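Local coordinates for protein phosphoribosylglycinamide synthetase (Anaerococcus prevotii, PDB 4DIM) that probably acts as an ATP-dependent ligase of the ATP-grasp type, binding ATP and metal ions, at residues Tyr218-His221 with Thr222-Val226; Leu253-Asn257 with Cys258-Val262; Glu363-Lys366 with Phe367-Asn371. One frame throughout, in Å; residues are numbered along the deposited sequence.

Interaction 1. Residues Tyr218-His221 with Thr222-Val226; sequences YMSH and TAVPV
Tyr-218 and Val-224 form an antiparallel hydrogen-bonded pair, and Met-219 and Ala-223 a non-hydrogen-bonded one, where the chain turns back through Ser-220 to Thr-222 to make the hairpin of strands 206-219 and 223-230. The first pair is tied twice: Tyr-218 N donates to Val-224 O over 2.8 Å, and Val-224 N donates to Tyr-218 O over 2.7 Å. Within the turn, a weak bond runs from Ser-220 N to Thr-222 O at 3.3 Å.

The side chains divide between the two faces of the hairpin. On one, Tyr-218, Val-224 and Val-226 stand together. Tyr-218 touches its neighbour with its stem, CB lying 3.6 Å from Val-226 CG1, while its ring, with CG set anti to the backbone N (chi1 -173°), extends beyond the hairpin partner to meet Phe-367, the two ring planes almost perpendicular. Phe-367 also packs on both valines. On the other face Met-219, present as selenomethionine, is bent at chi2 and chi3 (53° and 77°). The two bends bring SE to 3.3 Å from Thr-222 O and set the terminal CE alongside the methyl of Ala-223, at 3.8 Å from its CB. Ser-220 OG lies 3.9 Å from Val-224 CG2, and its polar partner is Glu-368 O in the later loop.

The paired backbone amides thus set the strand register, with one weak polar link in the turn, while the side chains add apolar contacts of unequal weight: a bent selenomethionine chain on a small alanine on one face, and on the other a tyrosine and two valines in contact with Phe-367, which ties the hairpin to a loop far along the chain.

Interaction 2. Residues Leu253-Asn257 with Cys258-Val262; sequences LGLNN and CAVNV
A G1 beta bulge at Asn-257 and Cys-258, the two residues that together face Val-202, opens strand 258-267, and Leu-255 of the incoming loop lies against the start of that strand. The loop itself begins just after helix 236-253, which Gly-254 ends with a positive phi in a Schellman motif.

Leu-255 carries the contact. Its CB sits 4.1 Å from Cys-258 SG, and CD2 is equally near that sulphur, so the thiol rests against both stem and branch of the leucine. The same CD2 reaches across to CG2 of Val-260 at 3.9 Å, the two side chains crossing obliquely. Cys-258 can meet the leucine because SG is tucked between the backbone N and the carbonyl carbon (chi1 64°), back toward the loop. Val-260, two residues on, presents its CG2 branch on the same side of the strand. Leu-276 of strand 270-277 touches both Leu-255 and Val-260, and Cys-107 of helix 101-108 also reaches the leucine, extending this buried apolar patch.

The polar side chains turn elsewhere. Asn-256 OD1 accepts from Asn-205 N and Asn-257 OD1 from Lys-204 N, binding the loop to the connection between strands 194-203 and 206-219. Asn-257 takes the bulge's first position with positive phi (50°), a conformation that asparagine tolerates better than most residues.

A helix closed by a glycine, a short linker and a G1 bulge leading into an antiparallel strand make a compact helix-to-strand connection, here in the large sheet of what is probably an ATP-grasp domain.

Interaction 3. Residues Glu363-Lys366 with Phe367-Asn371; sequences EIKK and FENSN
The carboxylate of Glu-368 is the attractive partner for the end of Lys-365: its OE2 lies 3.7 Å from Lys-365 CE and makes a long salt bridge of 3.9 Å to NZ. The amide of Asn-369 merely lies near, ND2 standing 4.2 Å from Lys-365 NZ, donor beside donor. At the oxygen of that amide two donors arrive from opposite faces of its plane: Asn-371 N and Asn-371 ND2 each reach Asn-369 OD1 at 2.9 Å, the second tilted 31° from the carbonyl plane. The bond from the backbone N defines an Asx turn, which leads into the short 3-10 segment starting at Ser-370. Asn-369 CG is turned between its backbone N and carbonyl carbon (chi1 67°), a setting that, with chi2 at 86°, lets OD1 face the backbone N two residues on. If an alanine stood at Asn-369, the backbone N and side-chain amide of Asn-371 would probably be left without their shared acceptor, and that side chain would be freer to turn. Lys-365 has a stronger partner in Asp-372, whose OD1 forms a salt bridge with NZ; OD2 of that aspartate accepts from the backbone N of both Glu-368 and Asn-369.

How the interactions relate
Interaction 2 is the buried member of the set, an apolar cluster of leucine, cysteine and valine, whereas interactions 1 and 3 lie at the surface and depend more on backbone or charged and amide groups. Interactions 1 and 2 belong to the same large antiparallel sheet yet sit on opposite sides of the chain's centre, their centres about 26 Å apart. Interaction 3 lies beside interaction 1, the centres about 11 Å apart, and the two touch directly: Val-224 CG2 packs on Glu-368 O at 3.6 Å. In this set the chemistry follows place: paired strands at a hairpin, side-chain packing where a strand begins, and a long ion pair and amide hydrogen bonds in an irregular loop.

Interaction 1. Residues Tyr218-His221 with Thr222-Val226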
ATOM      1  N   TYR A 218      -6.983   1.218 -13.675  1.00 98.86           N
ATOM      2  CA  TYR A 218      -6.879   1.353 -15.134  1.00102.42           C
ATOM      3  C   TYR A 218      -6.275   0.083 -15.690  1.00108.29           C
ATOM      4  O   TYR A 218      -5.172  -0.293 -15.287  1.00106.24           O
ATOM      5  CB  TYR A 218      -6.038   2.570 -15.557  1.00104.98           C
ATOM      6  CG  TYR A 218      -6.062   2.816 -17.055  1.00109.28           C
ATOM      7  CD1 TYR A 218      -7.091   3.539 -17.645  1.00113.55           C
ATOM      8  CD2 TYR A 218      -5.095   2.261 -17.890  1.00110.85           C
ATOM      9  CE1 TYR A 218      -7.131   3.753 -19.021  1.00119.87           C
ATOM     10  CE2 TYR A 218      -5.130   2.456 -19.273  1.00115.30           C
ATOM     11  CZ  TYR A 218      -6.151   3.204 -19.839  1.00127.40           C
ATOM     12  OH  TYR A 218      -6.217   3.421 -21.206  1.00130.37           O
HETATM   13  N   MSE A 219      -6.994  -0.574 -16.620  1.00124.42           N
HETATM   14  CA  MSE A 219      -6.553  -1.818 -17.250  1.00127.06           C
HETATM   15  C   MSE A 219      -5.785  -1.536 -18.546  1.00136.35           C
HETATM   16  O   MSE A 219      -6.319  -0.901 -19.468  1.00137.89           O
HETATM   17  CB  MSE A 219      -7.767  -2.728 -17.550  1.00131.23           C
HETATM   18  CG  MSE A 219      -7.402  -4.100 -18.166  1.00140.01           C
HETATM   19 SE   MSE A 219      -6.067  -5.123 -17.171  0.74143.86          SE
HETATM   20  CE  MSE A 219      -7.183  -5.751 -15.744  1.00137.28           C
ATOM     21  N   SER A 220      -4.538  -2.041 -18.604  1.00134.98           N
ATOM     22  CA  SER A 220      -3.647  -1.959 -19.769  1.00139.18           C
ATOM     23  C   SER A 220      -3.031  -3.356 -19.997  1.00145.24           C
ATOM     24  O   SER A 220      -3.377  -4.031 -20.974  1.00149.32           O
ATOM     25  CB  SER A 220      -2.575  -0.889 -19.553  1.00140.73           C
ATOM     26  OG  SER A 220      -2.037  -0.940 -18.244  1.00142.47           O
ATOM     27  N   HIS A 221      -2.153  -3.782 -19.064  1.00138.31           N
ATOM     28  CA  HIS A 221      -1.507  -5.098 -19.039  1.00138.78           C
ATOM     29  C   HIS A 221      -2.063  -5.819 -17.834  1.00136.45           C
ATOM     30  O   HIS A 221      -2.794  -6.802 -17.972  1.00136.66           O
ATOM     31  CB  HIS A 221       0.025  -4.950 -19.022  1.00139.97           C
ATOM     32  CG  HIS A 221       0.573  -4.893 -20.413  1.00148.88           C
ATOM     33  ND1 HIS A 221       0.009  -4.061 -21.374  1.00153.76           N
ATOM     34  CD2 HIS A 221       1.544  -5.634 -20.992  1.00154.20           C
ATOM     35  CE1 HIS A 221       0.678  -4.294 -22.492  1.00157.94           C
ATOM     36  NE2 HIS A 221       1.608  -5.240 -22.314  1.00158.67           N
ATOM     37  N   THR A 222      -1.804  -5.256 -16.662  1.00127.49           N
ATOM     38  CA  THR A 222      -2.416  -5.664 -15.413  1.00123.47           C
ATOM     39  C   THR A 222      -3.347  -4.516 -15.075  1.00124.56           C
ATOM     40  O   THR A 222      -3.444  -3.564 -15.855  1.00124.62           O
ATOM     41  CB  THR A 222      -1.360  -5.976 -14.324  1.00132.31           C
ATOM     42  OG1 THR A 222      -2.032  -6.596 -13.221  1.00133.49           O
ATOM     43  CG2 THR A 222      -0.588  -4.731 -13.822  1.00127.00           C
ATOM     44  N   ALA A 223      -4.015  -4.582 -13.914  1.00118.93           N
ATOM     45  CA  ALA A 223      -4.875  -3.495 -13.447  1.00116.40           C
ATOM     46  C   ALA A 223      -4.010  -2.545 -12.633  1.00116.03           C
ATOM     47  O   ALA A 223      -3.487  -2.939 -11.582  1.00112.95           O
ATOM     48  CB  ALA A 223      -6.028  -4.040 -12.613  1.00115.90           C
ATOM     49  N   VAL A 224      -3.791  -1.321 -13.145  1.00112.65           N
ATOM     50  CA  VAL A 224      -2.956  -0.340 -12.450  1.00110.16           C
ATOM     51  C   VAL A 224      -3.816   0.485 -11.471  1.00106.22           C
ATOM     52  O   VAL A 224      -4.844   1.023 -11.874  1.00106.28           O
ATOM     53  CB  VAL A 224      -2.197   0.596 -13.431  1.00117.30           C
ATOM     54  CG1 VAL A 224      -1.259   1.540 -12.657  1.00115.48           C
ATOM     55  CG2 VAL A 224      -1.413  -0.217 -14.462  1.00120.07           C
ATOM     56  N   PRO A 225      -3.405   0.644 -10.203  1.00 96.47           N
ATOM     57  CA  PRO A 225      -4.183   1.517  -9.297  1.00 92.55           C
ATOM     58  C   PRO A 225      -4.047   2.973  -9.739  1.00 89.50           C
ATOM     59  O   PRO A 225      -2.934   3.436  -9.927  1.00 87.23           O
ATOM     60  CB  PRO A 225      -3.551   1.277  -7.902  1.00 91.69           C
ATOM     61  CG  PRO A 225      -2.618   0.068  -8.085  1.00 96.93           C
ATOM     62  CD  PRO A 225      -2.208   0.094  -9.530  1.00 96.07           C
ATOM     63  N   VAL A 226      -5.174   3.662  -9.970  1.00 84.87           N
ATOM     64  CA  VAL A 226      -5.183   5.075 -10.420  1.00 83.33           C
ATOM     65  C   VAL A 226      -6.064   5.993  -9.556  1.00 86.30           C
ATOM     66  O   VAL A 226      -6.124   7.197  -9.810  1.00 85.29           O
ATOM     67  CB  VAL A 226      -5.593   5.182 -11.892  1.00 85.98           C
ATOM     68  CG1 VAL A 226      -4.679   4.347 -12.762  1.00 85.43           C
ATOM     69  CG2 VAL A 226      -7.044   4.774 -12.083  1.00 87.10           C
TER

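Interaction 2. Residues Leu253-Asn257 with Cys258-Val262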
ATOM      1  N   LEU A 253      -0.443 -12.318  12.523  1.00 89.97           N
ATOM      2  CA  LEU A 253       0.882 -12.060  11.987  1.00 89.81           C
ATOM      3  C   LEU A 253       1.833 -11.325  12.956  1.00 94.11           C
ATOM      4  O   LEU A 253       3.021 -11.230  12.651  1.00 95.44           O
ATOM      5  CB  LEU A 253       0.703 -11.225  10.724  1.00 87.19           C
ATOM      6  CG  LEU A 253      -0.041 -11.911   9.597  1.00 91.50           C
ATOM      7  CD1 LEU A 253      -0.443 -10.911   8.583  1.00 89.36           C
ATOM      8  CD2 LEU A 253       0.812 -12.985   8.947  1.00 95.55           C
ATOM      9  N   GLY A 254       1.332 -10.803  14.075  1.00 89.96           N
ATOM     10  CA  GLY A 254       2.168 -10.134  15.065  1.00 91.06           C
ATOM     11  C   GLY A 254       2.674  -8.755  14.682  1.00 93.28           C
ATOM     12  O   GLY A 254       3.766  -8.358  15.109  1.00 93.56           O
ATOM     13  N   LEU A 255       1.878  -7.997  13.904  1.00 86.43           N
ATOM     14  CA  LEU A 255       2.286  -6.664  13.520  1.00 85.97           C
ATOM     15  C   LEU A 255       2.116  -5.701  14.671  1.00 90.17           C
ATOM     16  O   LEU A 255       1.124  -5.796  15.383  1.00 92.31           O
ATOM     17  CB  LEU A 255       1.495  -6.143  12.324  1.00 84.58           C
ATOM     18  CG  LEU A 255       1.920  -6.626  10.956  1.00 90.81           C
ATOM     19  CD1 LEU A 255       1.313  -7.949  10.672  1.00 93.69           C
ATOM     20  CD2 LEU A 255       1.433  -5.698   9.893  1.00 93.80           C
ATOM     21  N   ASN A 256       3.046  -4.743  14.839  1.00 85.38           N
ATOM     22  CA  ASN A 256       2.903  -3.732  15.871  1.00 86.18           C
ATOM     23  C   ASN A 256       3.715  -2.478  15.552  1.00 89.20           C
ATOM     24  O   ASN A 256       4.650  -2.526  14.760  1.00 87.91           O
ATOM     25  CB  ASN A 256       3.324  -4.309  17.218  1.00 90.64           C
ATOM     26  CG  ASN A 256       2.924  -3.483  18.404  1.00101.77           C
ATOM     27  OD1 ASN A 256       1.937  -2.747  18.362  1.00100.35           O
ATOM     28  ND2 ASN A 256       3.714  -3.529  19.467  1.00 89.18           N
ATOM     29  N   ASN A 257       3.312  -1.345  16.136  1.00 86.67           N
ATOM     30  CA  ASN A 257       4.009  -0.064  16.046  1.00 86.51           C
ATOM     31  C   ASN A 257       4.320   0.279  14.587  1.00 87.11           C
ATOM     32  O   ASN A 257       5.437   0.681  14.209  1.00 86.75           O
ATOM     33  CB  ASN A 257       5.274  -0.095  16.881  1.00 91.21           C
ATOM     34  CG  ASN A 257       5.057  -0.374  18.366  1.00103.07           C
ATOM     35  OD1 ASN A 257       4.021  -0.049  18.938  1.00 92.33           O
ATOM     36  ND2 ASN A 257       6.065  -0.916  19.042  1.00 99.30           N
ATOM     37  N   CYS A 258       3.289   0.116  13.780  1.00 79.85           N
ATOM     38  CA  CYS A 258       3.349   0.350  12.360  1.00 76.69           C
ATOM     39  C   CYS A 258       2.005   0.721  11.838  1.00 75.90           C
ATOM     40  O   CYS A 258       0.981   0.361  12.413  1.00 69.75           O
ATOM     41  CB  CYS A 258       3.884  -0.884  11.628  1.00 77.40           C
ATOM     42  SG  CYS A 258       2.836  -2.361  11.761  1.00 81.69           S
ATOM     43  N   ALA A 259       2.028   1.436  10.690  1.00 75.33           N
ATOM     44  CA  ALA A 259       0.837   1.734   9.895  1.00 72.77           C
ATOM     45  C   ALA A 259       0.661   0.501   9.039  1.00 75.29           C
ATOM     46  O   ALA A 259       1.645  -0.184   8.781  1.00 77.37           O
ATOM     47  CB  ALA A 259       1.060   2.991   9.068  1.00 72.63           C
ATOM     48  N   VAL A 260      -0.540   0.152   8.688  1.00 71.12           N
ATOM     49  CA  VAL A 260      -0.834  -1.075   7.925  1.00 70.76           C
ATOM     50  C   VAL A 260      -1.669  -0.778   6.689  1.00 73.66           C
ATOM     51  O   VAL A 260      -2.561   0.077   6.686  1.00 72.40           O
ATOM     52  CB  VAL A 260      -1.576  -2.092   8.852  1.00 75.69           C
ATOM     53  CG1 VAL A 260      -2.001  -3.361   8.103  1.00 73.58           C
ATOM     54  CG2 VAL A 260      -0.731  -2.423  10.096  1.00 77.54           C
ATOM     55  N   ASN A 261      -1.368  -1.522   5.649  1.00 72.34           N
ATOM     56  CA  ASN A 261      -1.983  -1.443   4.335  1.00 71.30           C
ATOM     57  C   ASN A 261      -2.478  -2.809   3.973  1.00 73.47           C
ATOM     58  O   ASN A 261      -1.708  -3.743   4.079  1.00 73.65           O
ATOM     59  CB  ASN A 261      -0.955  -0.957   3.305  1.00 71.16           C
ATOM     60  CG  ASN A 261      -1.528  -0.866   1.915  1.00 81.55           C
ATOM     61  OD1 ASN A 261      -2.380  -0.033   1.638  1.00 70.03           O
ATOM     62  ND2 ASN A 261      -1.227  -1.817   1.078  1.00 76.44           N
ATOM     63  N   VAL A 262      -3.756  -2.923   3.629  1.00 69.62           N
ATOM     64  CA  VAL A 262      -4.461  -4.163   3.333  1.00 70.84           C
ATOM     65  C   VAL A 262      -5.244  -4.124   1.984  1.00 75.80           C
ATOM     66  O   VAL A 262      -5.833  -3.093   1.600  1.00 70.71           O
ATOM     67  CB  VAL A 262      -5.461  -4.508   4.470  1.00 74.68           C
ATOM     68  CG1 VAL A 262      -5.798  -5.989   4.451  1.00 74.27           C
ATOM     69  CG2 VAL A 262      -4.905  -4.098   5.834  1.00 76.12           C
TER

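Interaction 3. Residues Glu363-Lys366 with Phe367-Asn371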
ATOM      1  N   GLU A 363       9.032  13.376 -21.220  1.00134.19           N
ATOM      2  CA  GLU A 363       8.235  12.560 -22.114  1.00134.45           C
ATOM      3  C   GLU A 363       6.926  12.184 -21.471  1.00131.39           C
ATOM      4  O   GLU A 363       6.891  11.766 -20.315  1.00127.45           O
ATOM      5  CB  GLU A 363       8.984  11.289 -22.526  1.00141.05           C
ATOM      6  CG  GLU A 363       8.333  10.579 -23.702  1.00156.63           C
ATOM      7  CD  GLU A 363       9.065   9.330 -24.142  1.00192.50           C
ATOM      8  OE1 GLU A 363       9.347   8.468 -23.277  1.00181.33           O
ATOM      9  OE2 GLU A 363       9.345   9.205 -25.357  1.00201.60           O
ATOM     10  N   ILE A 364       5.855  12.316 -22.258  1.00127.06           N
ATOM     11  CA  ILE A 364       4.494  11.936 -21.920  1.00122.52           C
ATOM     12  C   ILE A 364       4.279  10.612 -22.635  1.00129.21           C
ATOM     13  O   ILE A 364       4.255  10.591 -23.871  1.00130.95           O
ATOM     14  CB  ILE A 364       3.477  13.036 -22.359  1.00122.73           C
ATOM     15  CG1 ILE A 364       3.880  14.439 -21.824  1.00121.34           C
ATOM     16  CG2 ILE A 364       2.043  12.652 -21.938  1.00119.17           C
ATOM     17  CD1 ILE A 364       4.196  14.481 -20.268  1.00124.84           C
ATOM     18  N   LYS A 365       4.213   9.504 -21.874  1.00125.23           N
ATOM     19  CA  LYS A 365       4.041   8.171 -22.439  1.00127.94           C
ATOM     20  C   LYS A 365       2.610   7.691 -22.247  1.00128.34           C
ATOM     21  O   LYS A 365       2.158   7.626 -21.107  1.00122.78           O
ATOM     22  CB  LYS A 365       5.010   7.168 -21.776  1.00132.55           C
ATOM     23  CG  LYS A 365       6.409   7.136 -22.372  1.00145.23           C
ATOM     24  CD  LYS A 365       7.368   6.263 -21.548  1.00161.19           C
ATOM     25  CE  LYS A 365       7.110   4.764 -21.621  1.00173.37           C
ATOM     26  NZ  LYS A 365       7.107   4.114 -20.272  1.00174.62           N
ATOM     27  N   LYS A 366       1.922   7.303 -23.355  1.00128.32           N
ATOM     28  CA  LYS A 366       0.578   6.709 -23.324  1.00126.82           C
ATOM     29  C   LYS A 366       0.561   5.677 -22.190  1.00129.95           C
ATOM     30  O   LYS A 366       1.311   4.701 -22.227  1.00133.57           O
ATOM     31  CB  LYS A 366       0.241   6.068 -24.685  1.00133.80           C
ATOM     32  CG  LYS A 366      -1.180   5.520 -24.800  1.00146.29           C
ATOM     33  CD  LYS A 366      -1.189   4.062 -25.282  1.00160.86           C
ATOM     34  CE  LYS A 366      -2.576   3.500 -25.501  1.00171.68           C
ATOM     35  NZ  LYS A 366      -3.197   3.957 -26.782  1.00183.82           N
ATOM     36  N   PHE A 367      -0.214   5.974 -21.147  1.00121.92           N
ATOM     37  CA  PHE A 367      -0.277   5.238 -19.888  1.00119.91           C
ATOM     38  C   PHE A 367      -0.334   3.723 -20.017  1.00127.92           C
ATOM     39  O   PHE A 367      -1.234   3.165 -20.646  1.00127.59           O
ATOM     40  CB  PHE A 367      -1.468   5.693 -19.049  1.00116.85           C
ATOM     41  CG  PHE A 367      -1.400   5.242 -17.616  1.00115.52           C
ATOM     42  CD1 PHE A 367      -2.236   4.245 -17.147  1.00117.68           C
ATOM     43  CD2 PHE A 367      -0.526   5.845 -16.724  1.00115.39           C
ATOM     44  CE1 PHE A 367      -2.187   3.847 -15.813  1.00116.71           C
ATOM     45  CE2 PHE A 367      -0.488   5.453 -15.388  1.00115.91           C
ATOM     46  CZ  PHE A 367      -1.308   4.445 -14.946  1.00113.68           C
ATOM     47  N   GLU A 368       0.647   3.084 -19.363  1.00129.02           N
ATOM     48  CA  GLU A 368       0.832   1.635 -19.278  1.00134.26           C
ATOM     49  C   GLU A 368       1.194   1.234 -17.814  1.00136.02           C
ATOM     50  O   GLU A 368       0.659   0.229 -17.341  1.00137.20           O
ATOM     51  CB  GLU A 368       1.874   1.107 -20.317  1.00142.41           C
ATOM     52  CG  GLU A 368       3.075   2.008 -20.608  1.00158.09           C
ATOM     53  CD  GLU A 368       3.829   1.719 -21.896  1.00188.73           C
ATOM     54  OE1 GLU A 368       4.044   0.528 -22.220  1.00187.05           O
ATOM     55  OE2 GLU A 368       4.239   2.696 -22.565  1.00183.34           O
ATOM     56  N   ASN A 369       2.063   2.004 -17.100  1.00129.17           N
ATOM     57  CA  ASN A 369       2.409   1.731 -15.694  1.00126.98           C
ATOM     58  C   ASN A 369       2.353   3.003 -14.849  1.00125.00           C
ATOM     59  O   ASN A 369       2.256   4.106 -15.368  1.00121.70           O
ATOM     60  CB  ASN A 369       3.789   1.079 -15.579  1.00135.02           C
ATOM     61  CG  ASN A 369       4.956   1.958 -15.971  1.00152.04           C
ATOM     62  OD1 ASN A 369       5.474   2.720 -15.154  1.00140.95           O
ATOM     63  ND2 ASN A 369       5.433   1.835 -17.207  1.00144.25           N
ATOM     64  N   SER A 370       2.431   2.827 -13.537  1.00121.52           N
ATOM     65  CA  SER A 370       2.355   3.893 -12.528  1.00117.88           C
ATOM     66  C   SER A 370       3.368   5.057 -12.708  1.00123.49           C
ATOM     67  O   SER A 370       3.071   6.181 -12.292  1.00120.42           O
ATOM     68  CB  SER A 370       2.553   3.292 -11.138  1.00122.23           C
ATOM     69  OG  SER A 370       3.546   2.275 -11.149  1.00138.67           O
ATOM     70  N   ASN A 371       4.537   4.803 -13.326  1.00124.53           N
ATOM     71  CA  ASN A 371       5.571   5.828 -13.512  1.00124.82           C
ATOM     72  C   ASN A 371       5.226   6.753 -14.675  1.00126.84           C
ATOM     73  O   ASN A 371       5.880   7.791 -14.831  1.00126.74           O
ATOM     74  CB  ASN A 371       6.952   5.192 -13.705  1.00131.68           C
ATOM     75  CG  ASN A 371       7.323   4.274 -12.553  1.00161.26           C
ATOM     76  OD1 ASN A 371       7.699   4.731 -11.461  1.00155.15           O
ATOM     77  ND2 ASN A 371       7.122   2.964 -12.725  1.00153.53           N
TER